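Local coordinates for putative PAS/PAC sensor protein (Nakamurella multipartita DSM 44233, PDB 6HMJ), which is a blue-light receptor of the light-oxygen-voltage family that binds flavin mononucleotide and mediates RNA binding and translational regulation, at the interface of chains A and B. Numbering follows the deposited sequence. Chains: chain A/B, Putative PAS/PAC sensor protein.

The interface of chains A and B. Residues chain A 140-141, 144-145, 147-149; chain B 140-141, 144-145, 147-149.
Two copies of the same helical stretch, within helix 114-149 of chain A and helix 139-149 of chain B, run in the same direction and cross about a two-fold axis at Gly144, their backbones so close that the carbonyl carbons of A:Gly144 and B:Gly144 lie 3.5 Å apart. With no side chain on either glycine, each isoleucine can lie over the partner backbone: CG1 of B:Ile145 packs on CA of A:Gly144 at 3.6 Å, and A:Ile145 does the same on B:Gly144. In both, CG1 stands anti to the carbonyl carbon (chi1 -71° in A, -74° in B) and the chain is extended, so that CD1 reaches past the glycine to the partner methionine. There A:Ile145 CD1 touches the sulfur SD of B:Met147 at 3.8 Å, the two side chains crossing obliquely.

The methionines break the symmetry. A:Met147 holds CG anti to its carbonyl carbon and brings its methyl CE to B:Ile145 CD1 at 3.9 Å, whereas B:Met147 places CG between its own N and carbonyl carbon (chi1 57°), so that CG as well as SD lies against A:Ile145. Both methionine side chains turn at the CG-SD bond, in opposite senses, and both sulfurs meet an extended glutamine crossing at about a right angle. The side-chain amide NE2 of A:Gln141 donates a weak hydrogen bond to SD of B:Met147 (3.5 Å).

At one end of the patch A:Ala148 and B:Ala148 meet methyl to methyl, CB to CB at 3.7 Å, each also close to the opposite Ile145 carbonyl. At the other, the CB atoms of A:Asp140 and B:Asp140 approach to 4.1 Å while their carboxylates stay apart; if both are charged, they would repel mildly.

The patch forms the glycine- and alanine-lined crossing of paired helices in the ANTAR region, midway along the two-chain assembly, probably the working dimer, between the N-terminal PAS pair and the C-terminal flavin-binding PAS domains.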
# COMPACT_ATOMS: atom_id res chain seq x y z
N ASP A 140 -3.90 5.46 1.02
CA ASP A 140 -3.12 5.35 2.25
C ASP A 140 -2.09 4.23 2.15
O ASP A 140 -0.95 4.39 2.62
CB ASP A 140 -4.06 5.11 3.44
CG ASP A 140 -4.84 6.35 3.82
OD1 ASP A 140 -4.40 7.46 3.45
OD2 ASP A 140 -5.88 6.22 4.49
N GLN A 141 -2.46 3.10 1.55
CA GLN A 141 -1.50 2.01 1.37
C GLN A 141 -0.38 2.43 0.43
O GLN A 141 0.81 2.20 0.72
CB GLN A 141 -2.21 0.77 0.83
CG GLN A 141 -1.30 -0.44 0.66
CD GLN A 141 -2.06 -1.69 0.25
OE1 GLN A 141 -3.29 -1.70 0.22
NE2 GLN A 141 -1.33 -2.74 -0.09
N GLY A 144 2.00 4.77 2.08
CA GLY A 144 2.94 4.08 2.95
C GLY A 144 4.01 3.32 2.18
O GLY A 144 5.18 3.30 2.59
N ILE A 145 3.63 2.69 1.07
CA ILE A 145 4.60 1.98 0.24
C ILE A 145 5.69 2.94 -0.22
O ILE A 145 6.88 2.63 -0.16
CB ILE A 145 3.90 1.30 -0.95
CG1 ILE A 145 3.07 0.11 -0.46
CG2 ILE A 145 4.92 0.85 -1.98
CD1 ILE A 145 2.19 -0.51 -1.53
N MET A 147 6.48 5.83 1.15
CA MET A 147 7.22 6.32 2.32
C MET A 147 8.42 5.43 2.63
O MET A 147 9.55 5.92 2.76
CB MET A 147 6.29 6.39 3.53
CG MET A 147 5.38 7.60 3.56
SD MET A 147 4.32 7.61 5.02
CE MET A 147 5.53 7.83 6.32
N ALA A 148 8.19 4.13 2.76
CA ALA A 148 9.25 3.23 3.19
C ALA A 148 10.14 2.78 2.03
O ALA A 148 11.34 2.59 2.22
CB ALA A 148 8.64 2.01 3.89
N ALA A 149 9.57 2.62 0.83
CA ALA A 149 10.37 2.18 -0.31
C ALA A 149 11.50 3.15 -0.60
O ALA A 149 12.65 2.75 -0.81
CB ALA A 149 9.48 2.01 -1.54
N ASP B 140 -4.08 0.87 6.93
CA ASP B 140 -3.73 0.72 5.53
C ASP B 140 -2.39 1.38 5.23
O ASP B 140 -1.56 0.82 4.49
CB ASP B 140 -4.83 1.31 4.65
CG ASP B 140 -6.13 0.56 4.76
OD1 ASP B 140 -6.12 -0.68 4.62
OD2 ASP B 140 -7.18 1.20 5.00
N GLN B 141 -2.14 2.55 5.81
CA GLN B 141 -0.84 3.20 5.66
C GLN B 141 0.24 2.39 6.36
O GLN B 141 1.33 2.18 5.81
CB GLN B 141 -0.89 4.62 6.21
CG GLN B 141 0.41 5.39 6.09
CD GLN B 141 0.25 6.85 6.47
OE1 GLN B 141 -0.86 7.38 6.48
NE2 GLN B 141 1.36 7.50 6.78
N GLY B 144 1.19 -0.48 4.21
CA GLY B 144 2.07 -0.11 3.12
C GLY B 144 3.50 0.13 3.57
O GLY B 144 4.45 -0.19 2.85
N ILE B 145 3.67 0.71 4.76
CA ILE B 145 5.01 0.97 5.27
C ILE B 145 5.74 -0.34 5.57
O ILE B 145 6.92 -0.49 5.23
CB ILE B 145 4.93 1.87 6.51
CG1 ILE B 145 4.60 3.31 6.09
CG2 ILE B 145 6.24 1.82 7.30
CD1 ILE B 145 4.32 4.25 7.25
N MET B 147 5.15 -3.47 4.36
CA MET B 147 5.43 -4.25 3.16
C MET B 147 6.63 -3.68 2.41
O MET B 147 7.50 -4.43 1.96
CB MET B 147 4.18 -4.34 2.29
CG MET B 147 3.57 -3.04 1.86
SD MET B 147 1.96 -3.29 1.04
CE MET B 147 2.36 -4.49 -0.23
N ALA B 148 6.71 -2.35 2.29
CA ALA B 148 7.82 -1.74 1.56
C ALA B 148 9.11 -1.77 2.38
O ALA B 148 10.20 -1.92 1.81
CB ALA B 148 7.47 -0.30 1.18
N ALA B 149 9.02 -1.62 3.70
CA ALA B 149 10.21 -1.52 4.52
C ALA B 149 10.99 -2.83 4.55
O ALA B 149 12.23 -2.82 4.56
CB ALA B 149 9.84 -1.10 5.94